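ERPC (PDB 4BXM) is a Borrelia burgdorferi outer surface lipoprotein that acquires host complement regulators, probably binding factor H and so helping the spirochaete to withstand complement. Local coordinates at residues Leu96-Asn108 with Gly132-Tyr145. Sequence-based numbering, arbitrary orientation.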
ATOM      1  N   LEU A  96      -9.484   6.935   2.708  1.00 21.61           N
ATOM      2  CA  LEU A  96      -9.498   7.064   1.276  1.00 22.28           C
ATOM      3  C   LEU A  96      -8.522   6.143   0.607  1.00 23.50           C
ATOM      4  O   LEU A  96      -7.408   6.031   1.064  1.00 22.42           O
ATOM      5  CB  LEU A  96      -9.152   8.529   0.994  1.00 26.79           C
ATOM      6  CG  LEU A  96      -9.428   9.008  -0.373  1.00 38.24           C
ATOM      7  CD1 LEU A  96     -10.945   9.052  -0.612  1.00 40.73           C
ATOM      8  CD2 LEU A  96      -8.775  10.387  -0.462  1.00 44.67           C
ATOM      9  N   TYR A  97      -8.960   5.420  -0.441  1.00 22.63           N
ATOM     10  CA  TYR A  97      -8.123   4.490  -1.154  1.00 20.41           C
ATOM     11  C   TYR A  97      -8.251   4.751  -2.650  1.00 22.26           C
ATOM     12  O   TYR A  97      -9.385   4.749  -3.183  1.00 21.30           O
ATOM     13  CB  TYR A  97      -8.546   3.055  -0.805  1.00 18.85           C
ATOM     14  CG  TYR A  97      -7.740   2.024  -1.525  1.00 18.14           C
ATOM     15  CD1 TYR A  97      -8.010   1.690  -2.848  1.00 18.69           C
ATOM     16  CD2 TYR A  97      -6.664   1.368  -0.898  1.00 18.32           C
ATOM     17  CE1 TYR A  97      -7.222   0.787  -3.553  1.00 18.36           C
ATOM     18  CE2 TYR A  97      -5.853   0.496  -1.600  1.00 19.14           C
ATOM     19  CZ  TYR A  97      -6.147   0.174  -2.927  1.00 19.37           C
ATOM     20  OH  TYR A  97      -5.382  -0.788  -3.592  1.00 20.87           O
ATOM     21  N   TYR A  98      -7.110   4.952  -3.319  1.00 21.99           N
ATOM     22  CA  TYR A  98      -7.071   5.036  -4.777  1.00 23.41           C
ATOM     23  C   TYR A  98      -6.442   3.846  -5.440  1.00 22.64           C
ATOM     24  O   TYR A  98      -6.832   3.435  -6.534  1.00 23.41           O
ATOM     25  CB  TYR A  98      -6.256   6.217  -5.196  1.00 25.38           C
ATOM     26  CG  TYR A  98      -6.881   7.477  -4.805  1.00 28.80           C
ATOM     27  CD1 TYR A  98      -7.883   8.034  -5.577  1.00 31.09           C
ATOM     28  CD2 TYR A  98      -6.475   8.144  -3.623  1.00 33.00           C
ATOM     29  CE1 TYR A  98      -8.492   9.213  -5.205  1.00 33.02           C
ATOM     30  CE2 TYR A  98      -7.083   9.298  -3.239  1.00 35.95           C
ATOM     31  CZ  TYR A  98      -8.074   9.838  -4.058  1.00 36.08           C
ATOM     32  OH  TYR A  98      -8.651  10.996  -3.716  1.00 41.41           O
ATOM     33  N   GLY A  99      -5.363   3.321  -4.857  1.00 21.26           N
ATOM     34  CA  GLY A  99      -4.710   2.217  -5.479  1.00 22.25           C
ATOM     35  C   GLY A  99      -3.946   2.676  -6.695  1.00 24.92           C
ATOM     36  O   GLY A  99      -3.700   3.888  -6.865  1.00 22.67           O
ATOM     37  N   TYR A 100      -3.564   1.715  -7.534  1.00 24.91           N
ATOM     38  CA  TYR A 100      -2.830   2.039  -8.805  1.00 27.56           C
ATOM     39  C   TYR A 100      -3.773   2.079 -10.031  1.00 31.48           C
ATOM     40  O   TYR A 100      -4.994   1.823  -9.909  1.00 31.14           O
ATOM     41  CB  TYR A 100      -1.619   1.057  -8.972  1.00 30.32           C
ATOM     42  CG  TYR A 100      -0.666   1.336 -10.133  1.00 31.60           C
ATOM     43  CD1 TYR A 100      -0.065   2.551 -10.292  1.00 33.23           C
ATOM     44  CD2 TYR A 100      -0.418   0.355 -11.101  1.00 38.04           C
ATOM     45  CE1 TYR A 100       0.761   2.833 -11.402  1.00 36.64           C
ATOM     46  CE2 TYR A 100       0.408   0.605 -12.207  1.00 38.30           C
ATOM     47  CZ  TYR A 100       0.991   1.851 -12.366  1.00 38.59           C
ATOM     48  OH  TYR A 100       1.807   2.120 -13.452  1.00 44.91           O
ATOM     49  N   LYS A 101      -3.230   2.426 -11.208  1.00 35.56           N
ATOM     50  CA  LYS A 101      -4.038   2.899 -12.366  1.00 37.87           C
ATOM     51  C   LYS A 101      -5.006   1.858 -12.916  1.00 35.52           C
ATOM     52  O   LYS A 101      -5.991   2.230 -13.517  1.00 37.31           O
ATOM     53  CB  LYS A 101      -3.131   3.440 -13.506  1.00 43.30           C
ATOM     54  CG  LYS A 101      -2.129   2.401 -14.046  1.00 52.20           C
ATOM     55  CD  LYS A 101      -1.533   2.749 -15.425  1.00 61.67           C
ATOM     56  CE  LYS A 101      -0.585   1.672 -15.994  1.00 62.12           C
ATOM     57  NZ  LYS A 101      -1.025   0.248 -15.905  1.00 62.01           N
ATOM     58  N   ASP A 102      -4.745   0.578 -12.683  1.00 30.76           N
ATOM     59  CA  ASP A 102      -5.631  -0.493 -13.133  1.00 37.05           C
ATOM     60  C   ASP A 102      -6.876  -0.646 -12.277  1.00 39.49           C
ATOM     61  O   ASP A 102      -7.763  -1.415 -12.613  1.00 40.04           O
ATOM     62  CB  ASP A 102      -4.913  -1.848 -12.978  1.00 39.60           C
ATOM     63  CG  ASP A 102      -3.801  -2.035 -13.968  1.00 49.94           C
ATOM     64  OD1 ASP A 102      -3.869  -1.415 -15.061  1.00 47.34           O
ATOM     65  OD2 ASP A 102      -2.899  -2.846 -13.649  1.00 57.44           O
ATOM     66  N   GLU A 103      -6.876  -0.036 -11.089  1.00 34.56           N
ATOM     67  CA  GLU A 103      -7.992  -0.223 -10.166  1.00 33.86           C
ATOM     68  C   GLU A 103      -9.102   0.754 -10.447  1.00 34.17           C
ATOM     69  O   GLU A 103      -8.884   1.954 -10.795  1.00 31.18           O
ATOM     70  CB  GLU A 103      -7.529  -0.101  -8.713  1.00 30.99           C
ATOM     71  CG  GLU A 103      -6.914  -1.385  -8.234  1.00 31.10           C
ATOM     72  CD  GLU A 103      -6.035  -1.167  -7.029  1.00 33.18           C
ATOM     73  OE1 GLU A 103      -4.854  -0.855  -7.277  1.00 28.18           O
ATOM     74  OE2 GLU A 103      -6.530  -1.343  -5.853  1.00 27.46           O
ATOM     75  N   GLN A 104     -10.303   0.243 -10.216  1.00 32.18           N
ATOM     76  CA  GLN A 104     -11.486   1.035 -10.412  1.00 30.32           C
ATOM     77  C   GLN A 104     -11.432   2.296  -9.579  1.00 28.80           C
ATOM     78  O   GLN A 104     -11.955   3.283  -9.953  1.00 30.78           O
ATOM     79  CB  GLN A 104     -12.655   0.193  -9.978  1.00 33.14           C
ATOM     80  CG  GLN A 104     -13.964   0.827 -10.278  1.00 41.93           C
ATOM     81  CD  GLN A 104     -15.041  -0.152 -10.029  1.00 44.75           C
ATOM     82  OE1 GLN A 104     -14.883  -1.374 -10.242  1.00 47.88           O
ATOM     83  NE2 GLN A 104     -16.156   0.361  -9.538  1.00 48.84           N
ATOM     84  N   SER A 105     -10.887   2.204  -8.371  1.00 31.26           N
ATOM     85  CA  SER A 105     -10.746   3.306  -7.448  1.00 28.33           C
ATOM     86  C   SER A 105      -9.780   4.409  -7.882  1.00 26.35           C
ATOM     87  O   SER A 105      -9.774   5.487  -7.311  1.00 26.56           O
ATOM     88  CB  SER A 105     -10.278   2.761  -6.080  1.00 29.43           C
ATOM     89  OG  SER A 105      -9.110   1.992  -6.217  1.00 30.21           O
ATOM     90  N   ASN A 106      -8.895   4.121  -8.825  1.00 27.17           N
ATOM     91  CA  ASN A 106      -7.812   5.027  -9.087  1.00 28.88           C
ATOM     92  C   ASN A 106      -8.298   6.374  -9.523  1.00 30.71           C
ATOM     93  O   ASN A 106      -7.823   7.384  -9.021  1.00 30.17           O
ATOM     94  CB  ASN A 106      -6.842   4.496 -10.127  1.00 30.34           C
ATOM     95  CG  ASN A 106      -5.550   5.247 -10.102  1.00 30.07           C
ATOM     96  OD1 ASN A 106      -4.695   5.106  -9.189  1.00 33.86           O
ATOM     97  ND2 ASN A 106      -5.368   6.014 -11.083  1.00 30.29           N
ATOM     98  N   ALA A 107      -9.310   6.411 -10.375  1.00 32.73           N
ATOM     99  CA  ALA A 107      -9.832   7.710 -10.819  1.00 37.36           C
ATOM    100  C   ALA A 107     -10.491   8.485  -9.649  1.00 37.17           C
ATOM    101  O   ALA A 107     -10.192   9.647  -9.415  1.00 36.95           O
ATOM    102  CB  ALA A 107     -10.795   7.518 -12.031  1.00 36.07           C
ATOM    103  N   ASN A 108     -11.366   7.868  -8.872  1.00 33.42           N
ATOM    104  CA  ASN A 108     -12.265   8.698  -8.039  1.00 29.91           C
ATOM    105  C   ASN A 108     -12.238   8.430  -6.558  1.00 27.45           C
ATOM    106  O   ASN A 108     -12.880   9.142  -5.764  1.00 28.62           O
ATOM    107  CB  ASN A 108     -13.694   8.595  -8.540  1.00 31.18           C
ATOM    108  CG  ASN A 108     -13.899   9.252  -9.906  1.00 37.59           C
ATOM    109  OD1 ASN A 108     -14.764   8.836 -10.669  1.00 42.86           O
ATOM    110  ND2 ASN A 108     -13.126  10.280 -10.205  1.00 39.52           N
ATOM    111  N   GLY A 132      -6.255  -5.026  -2.884  1.00 23.32           N
ATOM    112  CA  GLY A 132      -6.770  -3.747  -3.221  1.00 23.52           C
ATOM    113  C   GLY A 132      -8.179  -3.831  -3.768  1.00 20.74           C
ATOM    114  O   GLY A 132      -9.008  -4.565  -3.266  1.00 22.27           O
ATOM    115  N   ASP A 133      -8.478  -2.980  -4.722  1.00 22.69           N
ATOM    116  CA  ASP A 133      -9.817  -2.885  -5.279  1.00 25.20           C
ATOM    117  C   ASP A 133      -9.907  -3.791  -6.526  1.00 29.24           C
ATOM    118  O   ASP A 133      -8.853  -4.290  -7.026  1.00 24.41           O
ATOM    119  CB  ASP A 133     -10.023  -1.427  -5.639  1.00 26.68           C
ATOM    120  CG  ASP A 133     -11.408  -1.088  -6.027  1.00 24.76           C
ATOM    121  OD1 ASP A 133     -12.309  -1.839  -5.700  1.00 24.88           O
ATOM    122  OD2 ASP A 133     -11.572  -0.090  -6.725  1.00 26.33           O
ATOM    123  N   LYS A 134     -11.128  -3.922  -7.091  1.00 32.09           N
ATOM    124  CA  LYS A 134     -11.327  -4.554  -8.384  1.00 34.25           C
ATOM    125  C   LYS A 134     -10.640  -3.846  -9.524  1.00 38.33           C
ATOM    126  O   LYS A 134     -10.627  -2.589  -9.569  1.00 34.04           O
ATOM    127  CB  LYS A 134     -12.817  -4.541  -8.757  1.00 46.23           C
ATOM    128  CG  LYS A 134     -13.689  -5.319  -7.788  1.00 54.03           C
ATOM    129  CD  LYS A 134     -15.106  -4.782  -7.799  1.00 64.05           C
ATOM    130  CE  LYS A 134     -16.036  -5.757  -7.093  1.00 65.42           C
ATOM    131  NZ  LYS A 134     -17.389  -5.162  -6.941  1.00 70.09           N
ATOM    132  N   ILE A 135     -10.199  -4.656 -10.504  1.00 38.55           N
ATOM    133  CA  ILE A 135      -9.683  -4.157 -11.796  1.00 50.61           C
ATOM    134  C   ILE A 135     -10.762  -3.410 -12.592  1.00 47.19           C
ATOM    135  O   ILE A 135     -11.918  -3.821 -12.623  1.00 43.19           O
ATOM    136  CB  ILE A 135      -9.025  -5.260 -12.675  1.00 55.01           C
ATOM    137  CG1 ILE A 135      -8.115  -6.194 -11.842  1.00 64.96           C
ATOM    138  CG2 ILE A 135      -8.200  -4.651 -13.812  1.00 58.46           C
ATOM    139  CD1 ILE A 135      -7.061  -5.504 -10.999  1.00 69.88           C
ATOM    140  N   LYS A 136     -10.340  -2.301 -13.197  1.00 47.95           N
ATOM    141  CA  LYS A 136     -11.207  -1.249 -13.674  1.00 53.27           C
ATOM    142  C   LYS A 136     -12.347  -1.846 -14.470  1.00 64.10           C
ATOM    143  O   LYS A 136     -13.546  -1.569 -14.220  1.00 70.19           O
ATOM    144  CB  LYS A 136     -10.403  -0.292 -14.570  1.00 58.33           C
ATOM    145  CG  LYS A 136     -10.790   1.178 -14.491  1.00 60.36           C
ATOM    146  CD  LYS A 136      -9.792   2.029 -15.286  1.00 73.01           C
ATOM    147  CE  LYS A 136      -9.681   3.482 -14.799  1.00 82.15           C
ATOM    148  NZ  LYS A 136      -8.775   3.732 -13.622  1.00 76.17           N
ATOM    149  N   ASP A 137     -12.001  -2.702 -15.414  1.00 60.36           N
ATOM    150  CA  ASP A 137     -13.031  -3.134 -16.333  1.00 74.32           C
ATOM    151  C   ASP A 137     -13.276  -4.647 -16.345  1.00 80.79           C
ATOM    152  O   ASP A 137     -14.146  -5.110 -17.071  1.00 81.72           O
ATOM    153  CB  ASP A 137     -12.773  -2.530 -17.732  1.00 76.17           C
ATOM    154  CG  ASP A 137     -13.120  -1.018 -17.799  1.00 74.77           C
ATOM    155  OD1 ASP A 137     -14.228  -0.641 -17.330  1.00 66.89           O
ATOM    156  OD2 ASP A 137     -12.278  -0.218 -18.300  1.00 69.50           O
ATOM    157  N   SER A 138     -12.556  -5.407 -15.517  1.00 77.78           N
ATOM    158  CA  SER A 138     -13.022  -6.742 -15.134  1.00 76.70           C
ATOM    159  C   SER A 138     -14.161  -6.517 -14.123  1.00 69.84           C
ATOM    160  O   SER A 138     -14.614  -5.386 -13.956  1.00 81.81           O
ATOM    161  CB  SER A 138     -11.876  -7.580 -14.557  1.00 75.10           C
ATOM    162  OG  SER A 138     -12.362  -8.793 -14.012  1.00 80.91           O
ATOM    163  N   GLY A 139     -14.668  -7.558 -13.473  1.00 61.94           N
ATOM    164  CA  GLY A 139     -15.690  -7.334 -12.409  1.00 60.81           C
ATOM    165  C   GLY A 139     -15.116  -7.745 -11.054  1.00 56.32           C
ATOM    166  O   GLY A 139     -14.451  -6.990 -10.397  1.00 58.75           O
ATOM    167  N   ASP A 140     -15.368  -8.982 -10.699  1.00 55.86           N
ATOM    168  CA  ASP A 140     -14.779  -9.719  -9.585  1.00 56.70           C
ATOM    169  C   ASP A 140     -13.229  -9.740  -9.412  1.00 50.69           C
ATOM    170  O   ASP A 140     -12.754 -10.188  -8.366  1.00 54.10           O
ATOM    171  CB  ASP A 140     -15.252 -11.185  -9.754  1.00 63.38           C
ATOM    172  CG  ASP A 140     -14.973 -11.744 -11.189  1.00 65.99           C
ATOM    173  OD1 ASP A 140     -14.146 -11.156 -11.919  1.00 74.11           O
ATOM    174  OD2 ASP A 140     -15.584 -12.764 -11.605  1.00 76.34           O
ATOM    175  N   LYS A 141     -12.425  -9.338 -10.393  1.00 44.41           N
ATOM    176  CA  LYS A 141     -10.970  -9.526 -10.219  1.00 49.62           C
ATOM    177  C   LYS A 141     -10.308  -8.363  -9.472  1.00 42.20           C
ATOM    178  O   LYS A 141     -10.400  -7.211  -9.879  1.00 37.95           O
ATOM    179  CB  LYS A 141     -10.255  -9.772 -11.552  1.00 57.24           C
ATOM    180  CG  LYS A 141     -10.309 -11.233 -12.001  1.00 66.62           C
ATOM    181  CD  LYS A 141      -9.769 -11.413 -13.419  1.00 72.32           C
ATOM    182  CE  LYS A 141     -10.773 -12.184 -14.279  1.00 77.01           C
ATOM    183  NZ  LYS A 141     -10.410 -12.161 -15.723  1.00 74.52           N
ATOM    184  N   VAL A 142      -9.604  -8.695  -8.408  1.00 39.71           N
ATOM    185  CA  VAL A 142      -8.935  -7.681  -7.617  1.00 41.41           C
ATOM    186  C   VAL A 142      -7.419  -7.862  -7.572  1.00 37.88           C
ATOM    187  O   VAL A 142      -6.933  -8.949  -7.549  1.00 40.82           O
ATOM    188  CB  VAL A 142      -9.482  -7.637  -6.195  1.00 41.93           C
ATOM    189  CG1 VAL A 142     -11.021  -7.637  -6.224  1.00 45.11           C
ATOM    190  CG2 VAL A 142      -8.947  -8.817  -5.417  1.00 45.77           C
ATOM    191  N   VAL A 143      -6.727  -6.746  -7.507  1.00 35.22           N
ATOM    192  CA  VAL A 143      -5.268  -6.655  -7.394  1.00 37.47           C
ATOM    193  C   VAL A 143      -4.812  -7.092  -5.999  1.00 34.49           C
ATOM    194  O   VAL A 143      -5.519  -6.934  -4.968  1.00 34.96           O
ATOM    195  CB  VAL A 143      -4.887  -5.179  -7.705  1.00 40.08           C
ATOM    196  CG1 VAL A 143      -5.098  -4.373  -6.431  1.00 43.92           C
ATOM    197  CG2 VAL A 143      -3.467  -4.985  -8.207  1.00 41.73           C
ATOM    198  N   GLU A 144      -3.635  -7.656  -5.919  1.00 35.25           N
ATOM    199  CA  GLU A 144      -3.102  -8.033  -4.633  1.00 30.34           C
ATOM    200  C   GLU A 144      -1.724  -7.403  -4.502  1.00 31.88           C
ATOM    201  O   GLU A 144      -0.998  -7.286  -5.491  1.00 29.18           O
ATOM    202  CB  GLU A 144      -3.030  -9.543  -4.507  1.00 31.94           C
ATOM    203  CG  GLU A 144      -2.747 -10.038  -3.086  1.00 34.98           C
ATOM    204  CD  GLU A 144      -2.469 -11.533  -3.008  1.00 40.78           C
ATOM    205  OE1 GLU A 144      -2.877 -12.235  -3.966  1.00 40.77           O
ATOM    206  OE2 GLU A 144      -1.864 -12.014  -1.995  1.00 38.76           O
ATOM    207  N   TYR A 145      -1.349  -7.009  -3.296  1.00 26.18           N
ATOM    208  CA  TYR A 145      -0.115  -6.283  -3.121  1.00 26.29           C
ATOM    209  C   TYR A 145       0.715  -7.047  -2.121  1.00 27.14           C
ATOM    210  O   TYR A 145       0.174  -7.682  -1.247  1.00 27.83           O
ATOM    211  CB  TYR A 145      -0.308  -4.808  -2.640  1.00 23.93           C
ATOM    212  CG  TYR A 145      -0.886  -3.910  -3.687  1.00 25.29           C
ATOM    213  CD1 TYR A 145      -0.069  -3.295  -4.617  1.00 24.51           C
ATOM    214  CD2 TYR A 145      -2.233  -3.660  -3.750  1.00 23.80           C
ATOM    215  CE1 TYR A 145      -0.594  -2.499  -5.621  1.00 25.24           C
ATOM    216  CE2 TYR A 145      -2.748  -2.817  -4.696  1.00 22.83           C
ATOM    217  CZ  TYR A 145      -1.930  -2.228  -5.635  1.00 23.02           C
ATOM    218  OH  TYR A 145      -2.403  -1.436  -6.670  1.00 22.93           O
TER
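The carboxylate of Glu103 and the ring of Tyr145 approach from opposite directions: Tyr145 OH donates to Glu103 OE1 at 2.6 Å, with that oxygen at the ring's edge, near its plane, and the two planes 42° apart. Tyr100 N reaches the same oxygen from the opposite face of the carboxylate. Glu103 OE2 is likewise doubly held, on its syn lone pair by Tyr97 OH (2.6 Å) and on its anti side by Asp133 N (2.8 Å, 175° at the hydrogen). An extended chain beyond CG (chi2 160°) carries the carboxylate to these donors, and Val143 crosses it at about a right angle, its CG1 3.4 Å from Glu103 CD. The backbones pair beside this, Gln104 N giving a straight bond to Lys134 O (2.9 Å) and Lys136 N a more bent one to Asp102 O (2.8 Å), which makes Glu103 and Ile135 a single beta bridge. Asp133 OD2 lies 2.9 Å from Ser105 N, a weak bond. The turn 100-103 is thus joined to the hairpin of strands 125-134 and 142-148. Four donors around one buried carboxylate fix its rotation and probably favour its ionised form.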